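Local coordinates for histidine--tRNA ligase (Staphylococcus aureus, PDB 1QE0) that attaches L-histidine to tRNA(His) at the expense of ATP, releasing AMP and diphosphate, as a homodimeric class II aminoacyl-tRNA synthetase, at the interface of chains A and B. Numbering follows the deposited sequence. Chains: chain A/B, Histidine--tRNA ligase.

Contact 1: the interface of chains A and B. Residues chain A 1-2; chain B 87, 90-91, 296-297.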
# COMPACT_ATOMS: atom_id res chain seq x y z
N MET A 1 3.74 7.70 30.88
CA MET A 1 3.51 7.78 29.42
C MET A 1 2.79 6.54 28.98
O MET A 1 2.88 5.50 29.64
CB MET A 1 4.82 7.87 28.65
CG MET A 1 5.70 6.66 28.83
SD MET A 1 7.09 6.77 27.71
CE MET A 1 7.23 5.00 27.25
N ILE A 2 2.15 6.64 27.82
CA ILE A 2 1.40 5.54 27.26
C ILE A 2 2.28 4.79 26.25
O ILE A 2 3.02 5.41 25.48
CB ILE A 2 0.17 6.12 26.62
CG1 ILE A 2 -0.46 7.08 27.62
CG2 ILE A 2 -0.81 5.01 26.21
CD1 ILE A 2 -1.84 7.44 27.29
N ARG B 87 1.91 9.77 20.83
CA ARG B 87 2.26 8.66 21.69
C ARG B 87 3.58 8.06 21.21
O ARG B 87 4.39 7.61 22.02
CB ARG B 87 1.16 7.60 21.69
CG ARG B 87 1.36 6.56 22.76
CD ARG B 87 1.49 5.20 22.17
NE ARG B 87 2.68 5.07 21.36
CZ ARG B 87 2.70 4.55 20.13
NH1 ARG B 87 1.60 4.11 19.57
NH2 ARG B 87 3.84 4.46 19.47
N ILE B 90 6.52 10.62 21.96
CA ILE B 90 6.97 10.50 23.34
C ILE B 90 7.74 9.21 23.59
O ILE B 90 8.90 9.23 23.98
CB ILE B 90 5.82 10.59 24.33
CG1 ILE B 90 5.36 12.06 24.43
CG2 ILE B 90 6.26 10.00 25.66
CD1 ILE B 90 3.91 12.30 24.76
N GLU B 91 7.11 8.08 23.34
CA GLU B 91 7.73 6.80 23.56
C GLU B 91 9.10 6.67 22.91
O GLU B 91 10.00 6.10 23.48
CB GLU B 91 6.79 5.71 23.09
CG GLU B 91 6.94 4.42 23.83
CD GLU B 91 6.07 3.34 23.26
OE1 GLU B 91 5.59 2.51 24.04
OE2 GLU B 91 5.88 3.31 22.03
N LEU B 296 -0.61 13.74 27.16
CA LEU B 296 -0.13 12.39 26.83
C LEU B 296 1.14 12.02 27.57
O LEU B 296 1.86 11.10 27.16
CB LEU B 296 0.08 12.24 25.33
CG LEU B 296 -1.20 12.15 24.50
CD1 LEU B 296 -2.39 11.92 25.43
CD2 LEU B 296 -1.41 13.41 23.68
N ASP B 297 1.42 12.70 28.67
CA ASP B 297 2.60 12.43 29.48
C ASP B 297 3.91 12.77 28.76
O ASP B 297 4.87 12.00 28.82
CB ASP B 297 2.64 10.94 29.92
CG ASP B 297 1.44 10.52 30.81
OD1 ASP B 297 1.28 9.29 31.04
OD2 ASP B 297 0.66 11.40 31.28
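A:Met1 lies across chain B between the loop residue B:Asp297 and helix 82-91, and it illustrates how a chain end can be used as an adhesive tip. Its CB starts the contact, resting against the CG2 methyl of B:Ile90 and the CB of B:Asp297. From there CG sits between the backbone N and the carbonyl carbon (chi1 62°), a turn that carries the thioether along the helix and away from the aspartate. SD comes next, 3.9 Å from B:Ile90 CG2, the two side chains running past each other in opposite directions. A bend at chi3 (-142°) then sets the terminal methyl CE 3.5 Å from CG of B:Glu91, whose chain it meets at about a right angle. The polar end of the residue faces the other way: the amino-terminal N of A:Met1 donates to the carboxylate OD1 of B:Asp297 at 2.9 Å, on the anti side, somewhat tilted from the carboxylate plane. Alongside, the aliphatic CG of B:Arg87 lies 3.4 Å from the carbonyl O of A:Ile2; within chain B, NH2 of B:Arg87 forms a long salt bridge (3.5 Å) with B:Glu91 OE2. The site fastens the N-terminus of one subunit onto its partner and so adds to the homodimer interface.

Contact 2: the interface of chains A and B. Residues chain A 43, 67, 69-70, 75; chain B 5, 65, 77, 111, 113.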
# COMPACT_ATOMS: atom_id res chain seq x y z
N PHE A 43 -12.09 -4.89 9.75
CA PHE A 43 -12.84 -5.92 10.43
C PHE A 43 -13.96 -6.40 9.56
O PHE A 43 -14.41 -5.72 8.63
CB PHE A 43 -13.35 -5.47 11.82
CG PHE A 43 -14.15 -4.20 11.82
CD1 PHE A 43 -13.57 -3.01 12.25
CD2 PHE A 43 -15.47 -4.18 11.38
CE1 PHE A 43 -14.30 -1.83 12.22
CE2 PHE A 43 -16.20 -3.02 11.35
CZ PHE A 43 -15.63 -1.84 11.77
N PHE A 67 -15.13 -8.61 19.02
CA PHE A 67 -15.82 -7.75 19.96
C PHE A 67 -17.24 -7.42 19.46
O PHE A 67 -17.45 -7.09 18.30
CB PHE A 67 -14.99 -6.52 20.37
CG PHE A 67 -14.47 -5.73 19.23
CD1 PHE A 67 -15.04 -4.52 18.90
CD2 PHE A 67 -13.44 -6.22 18.45
CE1 PHE A 67 -14.61 -3.79 17.81
CE2 PHE A 67 -12.99 -5.50 17.35
CZ PHE A 67 -13.58 -4.28 17.03
N ASP A 69 -19.25 -5.35 19.10
CA ASP A 69 -19.47 -3.93 18.94
C ASP A 69 -20.38 -3.76 17.75
O ASP A 69 -21.23 -4.61 17.51
CB ASP A 69 -18.14 -3.21 18.80
CG ASP A 69 -17.37 -3.18 20.12
OD1 ASP A 69 -16.88 -2.08 20.51
OD2 ASP A 69 -17.26 -4.26 20.77
N LYS A 70 -20.30 -2.63 17.07
CA LYS A 70 -21.14 -2.40 15.91
C LYS A 70 -22.62 -2.53 16.28
O LYS A 70 -23.46 -2.78 15.41
CB LYS A 70 -20.79 -3.44 14.85
CG LYS A 70 -20.90 -2.93 13.45
CD LYS A 70 -19.95 -1.78 13.26
CE LYS A 70 -19.88 -1.43 11.82
NZ LYS A 70 -19.00 -0.27 11.63
N ILE A 75 -18.04 -8.43 15.53
CA ILE A 75 -17.13 -8.12 14.43
C ILE A 75 -15.76 -8.69 14.79
O ILE A 75 -15.50 -9.04 15.94
CB ILE A 75 -17.00 -6.59 14.16
CG1 ILE A 75 -16.44 -5.87 15.38
CG2 ILE A 75 -18.33 -6.01 13.70
CD1 ILE A 75 -16.59 -4.39 15.32
N PRO B 5 -19.43 -5.21 7.28
CA PRO B 5 -19.96 -4.59 8.51
C PRO B 5 -20.66 -3.27 8.18
O PRO B 5 -20.27 -2.59 7.25
CB PRO B 5 -18.70 -4.34 9.32
CG PRO B 5 -17.82 -5.46 8.89
CD PRO B 5 -17.99 -5.42 7.39
N TYR B 65 -14.20 2.01 19.10
CA TYR B 65 -14.23 0.55 19.22
C TYR B 65 -13.22 0.18 20.26
O TYR B 65 -12.02 0.12 19.99
CB TYR B 65 -13.85 -0.12 17.89
CG TYR B 65 -14.81 0.13 16.74
CD1 TYR B 65 -14.84 1.36 16.08
CD2 TYR B 65 -15.71 -0.84 16.35
CE1 TYR B 65 -15.74 1.61 15.05
CE2 TYR B 65 -16.62 -0.61 15.33
CZ TYR B 65 -16.63 0.61 14.68
OH TYR B 65 -17.52 0.79 13.65
N LEU B 77 -9.56 0.96 18.70
CA LEU B 77 -9.37 1.24 17.29
C LEU B 77 -9.24 2.76 17.27
O LEU B 77 -10.12 3.49 17.72
CB LEU B 77 -10.58 0.72 16.48
CG LEU B 77 -10.50 -0.62 15.67
CD1 LEU B 77 -9.90 -1.77 16.48
CD2 LEU B 77 -11.89 -1.00 15.18
N PHE B 111 -11.16 4.86 12.81
CA PHE B 111 -12.41 4.22 13.20
C PHE B 111 -13.27 4.96 14.20
O PHE B 111 -12.93 5.01 15.38
CB PHE B 111 -12.06 2.85 13.78
CG PHE B 111 -11.27 2.02 12.86
CD1 PHE B 111 -11.87 1.01 12.14
CD2 PHE B 111 -9.95 2.30 12.64
CE1 PHE B 111 -11.16 0.30 11.21
CE2 PHE B 111 -9.22 1.61 11.71
CZ PHE B 111 -9.82 0.61 10.99
N TYR B 113 -17.27 5.33 15.77
CA TYR B 113 -18.59 4.71 15.99
C TYR B 113 -19.82 5.46 15.51
O TYR B 113 -20.80 4.73 15.28
CB TYR B 113 -18.83 4.51 17.47
CG TYR B 113 -18.91 3.11 17.93
CD1 TYR B 113 -20.00 2.30 17.61
CD2 TYR B 113 -17.95 2.61 18.79
CE1 TYR B 113 -20.12 1.01 18.14
CE2 TYR B 113 -18.05 1.34 19.33
CZ TYR B 113 -19.13 0.55 19.01
OH TYR B 113 -19.21 -0.68 19.57
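Both A:Phe43 (chi1 54°) and A:Phe67 (chi1 52°) hold CG between the backbone N and the carbonyl carbon, and the two rings thereby converge on B:Tyr65, whose own CG stands anti to its carbonyl carbon (chi1 -64°). In this class II aminoacyl-tRNA synthetase the dimer interface here becomes an example of aromatic packing with a polar rim. A:Phe43 crosses B:Tyr65 at about a right angle and lays its CE1 over one face of the tyrosine ring, 4.0 Å above the plane and toward the rim. The opposite face carries B:Tyr113, a poorly ordered residue. A:Phe67 meets the same tyrosine differently: B:Tyr65 CD2 lies in the plane of the phenylalanine, at its edge, 3.5 Å from CE1. A:Ile75 lies against both phenylalanine rings, with CD1 over the centre of the A:Phe43 ring and CG1 over the A:Phe67 face, toward its rim; its CD1 also reaches the B:Tyr65 ring, 3.8 Å from CE2. A:Phe43 has further neighbours in chain B: CE2 touches B:Pro5 CB at 3.5 Å, and CE1 approaches B:Phe111 CD1 at 3.7 Å and B:Leu77 CD2 at 3.9 Å. At the phenol end, the side-chain amino NZ of A:Lys70 donates to B:Tyr65 OH at 2.7 Å. The same NZ lies at the edge of the A:Phe43 ring, in its plane, and the lysine methylenes CD and CE run close to the tyrosine hydroxyl.

Contact 3: the interface of chains A and B. Residues chain A 353, 357-360; chain B 32-33, 103, 142.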
# COMPACT_ATOMS: atom_id res chain seq x y z
N ARG A 353 9.60 23.86 -3.79
CA ARG A 353 8.66 22.78 -3.52
C ARG A 353 7.57 22.65 -4.57
O ARG A 353 7.11 21.55 -4.89
CB ARG A 353 8.07 22.94 -2.14
CG ARG A 353 9.12 22.91 -1.10
CD ARG A 353 8.56 22.97 0.32
NE ARG A 353 9.55 22.54 1.31
CZ ARG A 353 9.64 22.99 2.55
NH1 ARG A 353 8.78 23.88 2.98
NH2 ARG A 353 10.59 22.55 3.37
N ILE A 357 11.42 19.99 -6.30
CA ILE A 357 12.73 20.02 -5.67
C ILE A 357 12.51 19.76 -4.19
O ILE A 357 11.59 20.31 -3.63
CB ILE A 357 13.40 21.41 -5.80
CG1 ILE A 357 13.93 21.59 -7.21
CG2 ILE A 357 14.56 21.54 -4.81
CD1 ILE A 357 13.18 22.54 -8.03
N LYS A 358 13.30 18.91 -3.57
CA LYS A 358 13.11 18.66 -2.13
C LYS A 358 13.99 19.66 -1.43
O LYS A 358 15.20 19.54 -1.52
CB LYS A 358 13.56 17.26 -1.73
CG LYS A 358 12.72 16.19 -2.28
CD LYS A 358 13.49 15.39 -3.26
CE LYS A 358 14.35 14.36 -2.58
NZ LYS A 358 15.18 13.55 -3.57
N ALA A 359 13.39 20.61 -0.72
CA ALA A 359 14.18 21.64 -0.05
C ALA A 359 13.70 21.83 1.37
O ALA A 359 12.65 21.32 1.75
CB ALA A 359 14.10 22.95 -0.82
N ASP A 360 14.52 22.49 2.18
CA ASP A 360 14.13 22.77 3.55
C ASP A 360 15.05 23.81 4.05
O ASP A 360 16.13 23.98 3.52
CB ASP A 360 14.16 21.55 4.44
CG ASP A 360 13.04 21.57 5.45
OD1 ASP A 360 12.98 20.69 6.34
OD2 ASP A 360 12.21 22.49 5.36
N PHE B 32 9.06 16.91 -0.98
CA PHE B 32 9.48 18.27 -1.22
C PHE B 32 9.50 19.06 0.07
O PHE B 32 10.36 19.88 0.27
CB PHE B 32 8.51 18.92 -2.19
CG PHE B 32 8.26 18.11 -3.44
CD1 PHE B 32 7.14 18.35 -4.21
CD2 PHE B 32 9.12 17.09 -3.82
CE1 PHE B 32 6.89 17.59 -5.34
CE2 PHE B 32 8.87 16.33 -4.95
CZ PHE B 32 7.76 16.58 -5.70
N TYR B 33 8.54 18.77 0.95
CA TYR B 33 8.41 19.45 2.22
C TYR B 33 9.23 18.84 3.31
O TYR B 33 9.38 19.39 4.39
CB TYR B 33 6.95 19.48 2.66
CG TYR B 33 6.11 20.40 1.81
CD1 TYR B 33 5.90 21.70 2.18
CD2 TYR B 33 5.65 20.00 0.56
CE1 TYR B 33 5.29 22.59 1.34
CE2 TYR B 33 5.02 20.89 -0.29
CZ TYR B 33 4.86 22.20 0.11
OH TYR B 33 4.35 23.14 -0.74
N LYS B 103 9.06 16.63 11.73
CA LYS B 103 8.07 16.77 10.65
C LYS B 103 7.65 15.37 10.21
O LYS B 103 8.36 14.74 9.44
CB LYS B 103 8.67 17.54 9.45
CG LYS B 103 8.90 19.02 9.76
CD LYS B 103 9.86 19.68 8.80
CE LYS B 103 9.16 20.32 7.62
NZ LYS B 103 10.06 21.17 6.81
N GLU B 142 4.58 27.36 6.21
CA GLU B 142 4.92 26.15 5.48
C GLU B 142 3.78 25.15 5.51
O GLU B 142 3.49 24.59 4.48
CB GLU B 142 6.17 25.49 6.05
CG GLU B 142 6.45 24.11 5.48
CD GLU B 142 7.58 23.40 6.18
OE1 GLU B 142 7.30 22.59 7.09
OE2 GLU B 142 8.75 23.66 5.82
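The carboxylate oxygen OE2 of B:Glu142 is gripped from one face of its plane by two cationic groups from different subunits: A:Arg353 NH1 at 2.8 Å and B:Lys103 NZ at 3.0 Å. The arginine comes from above the carboxylate plane, 38° out of it, whereas the lysine arrives on the syn side. Such sharing would be expected to keep the glutamate ionised. It also illustrates how alternating charges can tie two chains together, because A:Asp360 completes the network: its OD2 lies in the guanidinium plane of A:Arg353, 2.6 Å from NH2, but NH2 comes from above the carboxylate plane in a bent salt bridge. OD2 also meets B:Lys103 NZ tip to tip at 2.9 Å. A bend at chi3 (92°) turns the lysine's end toward both acids, and the backbone O of B:Tyr33 accepts a further bond from NZ.

A:Arg353 leaves helix 338-353 extended from CG to NE (chi2 -176°), which carries its guanidinium past the C-terminal end of helix 13-33. There the carbonyl O of B:Phe32 accepts from both A:Arg353 NE at 3.0 Å, above the carbonyl plane, and the backbone N of A:Ala359, in the plane on a lone pair. NH2 is steadied from its own chain by the carbonyl O of A:Ala359. The methylene CD of A:Arg353 itself lies over the face of the B:Tyr33 ring, offset toward the rim, 3.6 Å from the ring centroid.

The three contacts sample one two-fold interface at well-separated points, and each recurs with the chains exchanged. Between the centres of their C-alpha atoms, contacts 1 and 2 lie about 25 Å apart, contacts 1 and 3 about 28 Å, and contacts 2 and 3 about 38 Å. Strand 102-111 of chain B links contact 2 with contact 3, contributing B:Phe111 to one and B:Lys103 to the other. Contacts 1 and 2 involve the catalytic region of both subunits, whereas in contact 3 the dimer places the anticodon-binding domain of chain A against the partner's catalytic region, which may let the two communicate.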